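PDB 4PF1: peptidase S15/CocE/NonD from Thaumarchaeota archaeon SCGC AB-539-E09, which probably acts as a serine aminopeptidase of the alpha/beta-hydrolase fold, related to the S15 family of X-Pro dipeptidyl-peptidases, releasing residues from the N-termini of peptides. Local coordinates for residues N152-A157 and L364-K369; T140-V145 and N173-L178. All coordinates share one frame; numbering follows the deposited sequence.

Contact 1: residues N152-A157 and L364-K369; sequences NGRVAA and LKDAPK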
ATOM      1  N   ASN A 152     -32.092  20.163  28.926  1.00 21.62           N
ATOM      2  CA  ASN A 152     -33.295  20.973  28.716  1.00 21.06           C
ATOM      3  C   ASN A 152     -34.564  20.103  28.893  1.00 24.23           C
ATOM      4  O   ASN A 152     -35.680  20.566  28.640  1.00 24.06           O
ATOM      5  CB  ASN A 152     -33.266  21.643  27.321  1.00 20.02           C
ATOM      6  CG  ASN A 152     -33.285  20.691  26.137  1.00 32.02           C
ATOM      7  OD1 ASN A 152     -33.207  19.468  26.271  1.00 25.22           O
ATOM      8  ND2 ASN A 152     -33.382  21.241  24.943  1.00 19.83           N
ATOM      9  N   GLY A 153     -34.364  18.852  29.319  1.00 19.79           N
ATOM     10  CA  GLY A 153     -35.438  17.891  29.543  1.00 19.49           C
ATOM     11  C   GLY A 153     -35.945  17.212  28.285  1.00 22.36           C
ATOM     12  O   GLY A 153     -36.982  16.546  28.322  1.00 21.92           O
ATOM     13  N   ARG A 154     -35.225  17.381  27.155  1.00 18.26           N
ATOM     14  CA  ARG A 154     -35.594  16.786  25.864  1.00 17.84           C
ATOM     15  C   ARG A 154     -34.574  15.716  25.466  1.00 21.14           C
ATOM     16  O   ARG A 154     -33.371  15.915  25.651  1.00 19.77           O
ATOM     17  CB  ARG A 154     -35.713  17.863  24.774  1.00 16.69           C
ATOM     18  CG  ARG A 154     -36.779  18.915  25.063  1.00 22.00           C
ATOM     19  CD  ARG A 154     -37.003  19.794  23.857  1.00 27.89           C
ATOM     20  NE  ARG A 154     -37.829  20.957  24.168  1.00 34.87           N
ATOM     21  CZ  ARG A 154     -38.194  21.870  23.275  1.00 47.50           C
ATOM     22  NH1 ARG A 154     -37.816  21.757  22.007  1.00 32.94           N
ATOM     23  NH2 ARG A 154     -38.943  22.901  23.641  1.00 35.78           N
ATOM     24  N   VAL A 155     -35.059  14.561  24.969  1.00 18.20           N
ATOM     25  CA  VAL A 155     -34.210  13.417  24.619  1.00 17.54           C
ATOM     26  C   VAL A 155     -34.521  12.919  23.201  1.00 21.36           C
ATOM     27  O   VAL A 155     -35.676  12.938  22.770  1.00 21.07           O
ATOM     28  CB  VAL A 155     -34.374  12.258  25.667  1.00 21.82           C
ATOM     29  CG1 VAL A 155     -33.535  11.031  25.295  1.00 21.09           C
ATOM     30  CG2 VAL A 155     -34.033  12.725  27.080  1.00 21.91           C
ATOM     31  N   ALA A 156     -33.479  12.455  22.491  1.00 16.99           N
ATOM     32  CA  ALA A 156     -33.594  11.804  21.192  1.00 16.21           C
ATOM     33  C   ALA A 156     -32.816  10.502  21.222  1.00 18.94           C
ATOM     34  O   ALA A 156     -31.782  10.427  21.886  1.00 17.87           O
ATOM     35  CB  ALA A 156     -33.073  12.706  20.090  1.00 16.87           C
ATOM     36  N   ALA A 157     -33.324   9.466  20.545  1.00 15.30           N
ATOM     37  CA  ALA A 157     -32.647   8.177  20.485  1.00 14.83           C
ATOM     38  C   ALA A 157     -32.128   7.918  19.079  1.00 18.77           C
ATOM     39  O   ALA A 157     -32.878   8.053  18.110  1.00 18.59           O
ATOM     40  CB  ALA A 157     -33.587   7.062  20.920  1.00 15.93           C
ATOM     41  N   LEU A 364     -35.433  19.326  19.385  1.00 20.74           N
ATOM     42  CA  LEU A 364     -34.790  19.342  20.704  1.00 20.54           C
ATOM     43  C   LEU A 364     -34.366  20.743  21.179  1.00 25.30           C
ATOM     44  O   LEU A 364     -34.116  20.918  22.374  1.00 24.72           O
ATOM     45  CB  LEU A 364     -33.569  18.411  20.716  1.00 19.81           C
ATOM     46  CG  LEU A 364     -33.818  16.931  20.414  1.00 23.82           C
ATOM     47  CD1 LEU A 364     -32.539  16.254  19.991  1.00 23.32           C
ATOM     48  CD2 LEU A 364     -34.429  16.211  21.603  1.00 25.58           C
ATOM     49  N   LYS A 365     -34.255  21.724  20.262  1.00 22.49           N
ATOM     50  CA  LYS A 365     -33.817  23.076  20.631  1.00 22.93           C
ATOM     51  C   LYS A 365     -34.723  24.176  20.043  1.00 27.71           C
ATOM     52  O   LYS A 365     -34.408  25.359  20.188  1.00 28.32           O
ATOM     53  CB  LYS A 365     -32.356  23.307  20.196  1.00 25.26           C
ATOM     54  CG  LYS A 365     -31.329  22.737  21.168  1.00 36.27           C
ATOM     55  CD  LYS A 365     -29.977  23.421  21.027  1.00 45.67           C
ATOM     56  CE  LYS A 365     -29.020  22.645  20.155  1.00 57.50           C
ATOM     57  NZ  LYS A 365     -27.647  23.214  20.202  1.00 67.21           N
ATOM     58  N   ASP A 366     -35.857  23.786  19.408  1.00 24.31           N
ATOM     59  CA  ASP A 366     -36.836  24.692  18.770  1.00 24.63           C
ATOM     60  C   ASP A 366     -36.191  25.532  17.632  1.00 29.01           C
ATOM     61  O   ASP A 366     -36.642  26.646  17.337  1.00 29.29           O
ATOM     62  CB  ASP A 366     -37.547  25.592  19.811  1.00 26.86           C
ATOM     63  CG  ASP A 366     -38.410  24.834  20.810  1.00 35.11           C
ATOM     64  OD1 ASP A 366     -38.989  23.791  20.427  1.00 34.92           O
ATOM     65  OD2 ASP A 366     -38.543  25.308  21.958  1.00 40.76           O
ATOM     66  N   ALA A 367     -35.169  24.959  16.968  1.00 25.19           N
ATOM     67  CA  ALA A 367     -34.463  25.567  15.841  1.00 25.15           C
ATOM     68  C   ALA A 367     -35.369  25.577  14.588  1.00 30.07           C
ATOM     69  O   ALA A 367     -36.317  24.786  14.535  1.00 29.30           O
ATOM     70  CB  ALA A 367     -33.178  24.793  15.562  1.00 25.19           C
ATOM     71  N   PRO A 368     -35.124  26.468  13.577  1.00 27.65           N
ATOM     72  CA  PRO A 368     -36.008  26.496  12.393  1.00 27.81           C
ATOM     73  C   PRO A 368     -36.142  25.133  11.723  1.00 31.40           C
ATOM     74  O   PRO A 368     -35.148  24.420  11.560  1.00 30.19           O
ATOM     75  CB  PRO A 368     -35.328  27.507  11.469  1.00 29.83           C
ATOM     76  CG  PRO A 368     -34.555  28.382  12.377  1.00 34.35           C
ATOM     77  CD  PRO A 368     -34.064  27.493  13.475  1.00 29.32           C
ATOM     78  N   LYS A 369     -37.386  24.751  11.385  1.00 28.90           N
ATOM     79  CA  LYS A 369     -37.692  23.458  10.776  1.00 28.61           C
ATOM     80  C   LYS A 369     -37.185  23.391   9.337  1.00 32.66           C
ATOM     81  O   LYS A 369     -37.632  24.160   8.483  1.00 33.06           O
ATOM     82  CB  LYS A 369     -39.206  23.172  10.832  1.00 31.61           C
ATOM     83  CG  LYS A 369     -39.576  21.745  10.428  1.00 43.63           C
ATOM     84  CD  LYS A 369     -41.041  21.434  10.710  1.00 52.94           C
ATOM     85  CE  LYS A 369     -41.501  20.166  10.022  1.00 62.54           C
ATOM     86  NZ  LYS A 369     -40.884  18.946  10.612  1.00 68.70           N
TER

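Contact 2: residues T140-V145 and N173-L178; sequences TIDWLV and NPHPAL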
ATOM      1  N   THR A 140     -35.112   4.773  32.051  1.00 15.81           N
ATOM      2  CA  THR A 140     -33.819   5.410  31.779  1.00 15.37           C
ATOM      3  C   THR A 140     -34.015   6.910  31.480  1.00 18.41           C
ATOM      4  O   THR A 140     -33.327   7.736  32.082  1.00 17.97           O
ATOM      5  CB  THR A 140     -33.088   4.684  30.628  1.00 19.34           C
ATOM      6  OG1 THR A 140     -32.775   3.357  31.048  1.00 17.10           O
ATOM      7  CG2 THR A 140     -31.806   5.399  30.193  1.00 18.18           C
ATOM      8  N   ILE A 141     -34.955   7.258  30.563  1.00 14.78           N
ATOM      9  CA  ILE A 141     -35.223   8.653  30.178  1.00 14.72           C
ATOM     10  C   ILE A 141     -35.720   9.456  31.397  1.00 18.55           C
ATOM     11  O   ILE A 141     -35.283  10.594  31.593  1.00 18.08           O
ATOM     12  CB  ILE A 141     -36.205   8.759  28.968  1.00 17.90           C
ATOM     13  CG1 ILE A 141     -35.582   8.144  27.689  1.00 18.08           C
ATOM     14  CG2 ILE A 141     -36.625  10.220  28.717  1.00 19.10           C
ATOM     15  CD1 ILE A 141     -36.551   8.007  26.480  1.00 24.93           C
ATOM     16  N   ASP A 142     -36.595   8.848  32.226  1.00 15.82           N
ATOM     17  CA  ASP A 142     -37.151   9.475  33.431  1.00 16.03           C
ATOM     18  C   ASP A 142     -36.054   9.845  34.423  1.00 21.18           C
ATOM     19  O   ASP A 142     -36.078  10.947  34.968  1.00 21.18           O
ATOM     20  CB  ASP A 142     -38.185   8.563  34.100  1.00 17.70           C
ATOM     21  CG  ASP A 142     -39.131   9.313  35.018  1.00 22.98           C
ATOM     22  OD1 ASP A 142     -39.969  10.092  34.500  1.00 21.61           O
ATOM     23  OD2 ASP A 142     -39.030   9.130  36.249  1.00 26.06           O
ATOM     24  N   TRP A 143     -35.081   8.935  34.642  1.00 18.37           N
ATOM     25  CA  TRP A 143     -33.950   9.193  35.531  1.00 18.39           C
ATOM     26  C   TRP A 143     -33.051  10.299  34.958  1.00 21.05           C
ATOM     27  O   TRP A 143     -32.645  11.191  35.699  1.00 20.87           O
ATOM     28  CB  TRP A 143     -33.130   7.915  35.764  1.00 17.00           C
ATOM     29  CG  TRP A 143     -32.098   8.052  36.850  1.00 18.22           C
ATOM     30  CD1 TRP A 143     -32.233   7.692  38.158  1.00 21.63           C
ATOM     31  CD2 TRP A 143     -30.783   8.617  36.722  1.00 17.77           C
ATOM     32  NE1 TRP A 143     -31.083   7.988  38.852  1.00 21.16           N
ATOM     33  CE2 TRP A 143     -30.180   8.568  37.997  1.00 22.18           C
ATOM     34  CE3 TRP A 143     -30.059   9.174  35.652  1.00 18.54           C
ATOM     35  CZ2 TRP A 143     -28.881   9.035  38.230  1.00 21.56           C
ATOM     36  CZ3 TRP A 143     -28.778   9.651  35.887  1.00 20.07           C
ATOM     37  CH2 TRP A 143     -28.204   9.584  37.162  1.00 21.16           C
ATOM     38  N   LEU A 144     -32.722  10.219  33.651  1.00 16.67           N
ATOM     39  CA  LEU A 144     -31.833  11.165  32.970  1.00 16.15           C
ATOM     40  C   LEU A 144     -32.326  12.618  33.063  1.00 21.25           C
ATOM     41  O   LEU A 144     -31.563  13.476  33.502  1.00 21.57           O
ATOM     42  CB  LEU A 144     -31.629  10.774  31.493  1.00 15.46           C
ATOM     43  CG  LEU A 144     -30.730   9.559  31.219  1.00 19.35           C
ATOM     44  CD1 LEU A 144     -30.899   9.074  29.790  1.00 18.92           C
ATOM     45  CD2 LEU A 144     -29.265   9.866  31.508  1.00 21.29           C
ATOM     46  N   VAL A 145     -33.596  12.890  32.679  1.00 17.58           N
ATOM     47  CA  VAL A 145     -34.158  14.253  32.694  1.00 17.58           C
ATOM     48  C   VAL A 145     -34.335  14.798  34.136  1.00 21.95           C
ATOM     49  O   VAL A 145     -34.374  16.016  34.319  1.00 21.65           O
ATOM     50  CB  VAL A 145     -35.476  14.382  31.876  1.00 21.45           C
ATOM     51  CG1 VAL A 145     -35.232  14.115  30.395  1.00 20.69           C
ATOM     52  CG2 VAL A 145     -36.584  13.478  32.427  1.00 21.45           C
ATOM     53  N   ASN A 173     -44.894   3.095  23.705  1.00 19.79           N
ATOM     54  CA  ASN A 173     -45.300   3.766  24.964  1.00 20.04           C
ATOM     55  C   ASN A 173     -44.186   4.770  25.351  1.00 24.08           C
ATOM     56  O   ASN A 173     -43.457   4.545  26.325  1.00 23.72           O
ATOM     57  CB  ASN A 173     -45.580   2.748  26.085  1.00 18.44           C
ATOM     58  CG  ASN A 173     -46.569   1.672  25.708  1.00 45.88           C
ATOM     59  OD1 ASN A 173     -46.239   0.481  25.670  1.00 39.34           O
ATOM     60  ND2 ASN A 173     -47.806   2.066  25.426  1.00 39.27           N
ATOM     61  N   PRO A 174     -43.922   5.783  24.485  1.00 20.68           N
ATOM     62  CA  PRO A 174     -42.747   6.634  24.707  1.00 20.03           C
ATOM     63  C   PRO A 174     -42.862   7.577  25.887  1.00 23.94           C
ATOM     64  O   PRO A 174     -43.951   8.046  26.216  1.00 24.02           O
ATOM     65  CB  PRO A 174     -42.622   7.414  23.395  1.00 21.33           C
ATOM     66  CG  PRO A 174     -43.988   7.459  22.851  1.00 26.49           C
ATOM     67  CD  PRO A 174     -44.626   6.156  23.238  1.00 22.36           C
ATOM     68  N   HIS A 175     -41.713   7.862  26.509  1.00 20.50           N
ATOM     69  CA  HIS A 175     -41.602   8.834  27.583  1.00 20.79           C
ATOM     70  C   HIS A 175     -41.866  10.217  26.986  1.00 24.52           C
ATOM     71  O   HIS A 175     -41.378  10.493  25.885  1.00 22.94           O
ATOM     72  CB  HIS A 175     -40.205   8.762  28.231  1.00 21.18           C
ATOM     73  CG  HIS A 175     -40.089   9.548  29.499  1.00 24.84           C
ATOM     74  ND1 HIS A 175     -39.966  10.924  29.484  1.00 26.49           N
ATOM     75  CD2 HIS A 175     -40.093   9.125  30.782  1.00 26.96           C
ATOM     76  CE1 HIS A 175     -39.901  11.293  30.750  1.00 26.34           C
ATOM     77  NE2 HIS A 175     -39.978  10.246  31.569  1.00 27.00           N
ATOM     78  N   PRO A 176     -42.655  11.093  27.666  1.00 22.11           N
ATOM     79  CA  PRO A 176     -42.959  12.421  27.089  1.00 21.89           C
ATOM     80  C   PRO A 176     -41.725  13.267  26.736  1.00 24.09           C
ATOM     81  O   PRO A 176     -41.839  14.173  25.908  1.00 23.37           O
ATOM     82  CB  PRO A 176     -43.793  13.102  28.183  1.00 24.45           C
ATOM     83  CG  PRO A 176     -43.560  12.299  29.420  1.00 29.05           C
ATOM     84  CD  PRO A 176     -43.344  10.904  28.956  1.00 24.28           C
ATOM     85  N   ALA A 177     -40.551  12.964  27.338  1.00 19.82           N
ATOM     86  CA  ALA A 177     -39.306  13.690  27.062  1.00 19.47           C
ATOM     87  C   ALA A 177     -38.665  13.270  25.716  1.00 22.51           C
ATOM     88  O   ALA A 177     -37.837  14.013  25.190  1.00 22.14           O
ATOM     89  CB  ALA A 177     -38.319  13.493  28.198  1.00 20.19           C
ATOM     90  N   LEU A 178     -39.045  12.088  25.160  1.00 18.74           N
ATOM     91  CA  LEU A 178     -38.528  11.634  23.861  1.00 17.41           C
ATOM     92  C   LEU A 178     -39.180  12.466  22.745  1.00 20.54           C
ATOM     93  O   LEU A 178     -40.404  12.416  22.566  1.00 20.48           O
ATOM     94  CB  LEU A 178     -38.752  10.123  23.645  1.00 17.09           C
ATOM     95  CG  LEU A 178     -38.162   9.547  22.343  1.00 20.46           C
ATOM     96  CD1 LEU A 178     -36.653   9.351  22.454  1.00 19.39           C
ATOM     97  CD2 LEU A 178     -38.836   8.251  21.970  1.00 23.32           C
TER

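Contact 1: residues N152-A157 and L364-K369
The backbone O of Leu-364, on helix 347-365, accepts a hydrogen bond from Asn-152 ND2 at 2.7 Å. The donor lies nearly along the C=O axis, yet the N-H is bent, at 132°. The other end of the same amide is held as well: Asn-152 OD1 accepts from Arg-154 N at 3.0 Å, an Asx turn that fixes the amide's rotation. Arg-154 CG stands beside its backbone N, anti to the carbonyl carbon (chi1 -61°), and the chain runs extended from CG to NE. Arg-154 CD rests 3.4 Å from Leu-364 O. The guanidinium grips Asp-366 end-on, Arg-154 NH1 to Asp-366 OD1 at 2.8 Å and Arg-154 NH2 to Asp-366 OD2 at 3.0 Å. The two planes are 64° apart: OD1 lies in the guanidinium plane but is met from above the carboxylate, OD2 on its syn side. In this alpha/beta-hydrolase fold the salt bridge joins strand 154-160 to the chain leaving helix 347-365. An alanine in place of Arg-154 would remove both bonds and the CD packing, and would probably leave the Asp-366 carboxylate free to turn. Deeper in, Leu-364 CD1 packs against Ala-156 CB (3.6 Å) and Leu-364 CD2 near Arg-154 CB (3.8 Å).

Contact 2: residues T140-V145 and N173-L178
Ile-141 and Ala-177 meet at the apolar centre, CG2 of the isoleucine 3.7 Å from CB of the alanine. Here helix 133-147 of the alpha/beta-hydrolase fold packs on the loop that leads into strand 178-184, and Val-155 of the neighbouring strand lies beneath both Ile-141 and Val-145. One turn on from Ile-141, Val-145 brings CG1 to 3.8 Å from the same Ala-177 CB, so that this methyl sits against both helix side chains. Farther out, Ile-141 CG2 makes a CH-pi contact over one face of the His-175 imidazole, 3.8 Å from the ring centroid and displaced toward the rim. Pro-176 CD lies over the opposite face, and the ring is thus clasped between the two. His-175 CG is anti to its own backbone N (chi1 -169°), on the side of helix 133-147. Both ring nitrogens are engaged: His-175 ND1 accepts from Ala-177 N at 3.0 Å, within the type I turn from His-175 to Leu-178, leaving NE2 as the donor. At the polar edge one oxygen, Asp-142 OD1, has two partners: Lys-146 NZ in a salt bridge, which would probably stabilise the ionised carboxylate, and His-175 NE2, which donates to its anti lone pair at 2.9 Å, almost straight at 173°.

How the contacts relate
Followed from the N terminus, the chain runs through helix 133-147, which supplies residues 140-145, and then into 152-157, which leads into strand 154-160. Helix 162-169 follows, and the loop 173-178 returns to helix 133-147, so contact 2 closes the chain across strand 154-160 and helix 162-169. Contact 1 is closed far later, when the chain leaving helix 347-365 comes back to 152-157 after some two hundred residues. The two closures cross, since their segments alternate along the chain. Their centres lie 13 Å apart and they meet directly: Val-155 N and Ala-177 O form a probable hydrogen bond at 2.8 Å, joining strand 154-160 to the residue just before its parallel neighbour 178-184. Together they tie two helices to one region of the sheet.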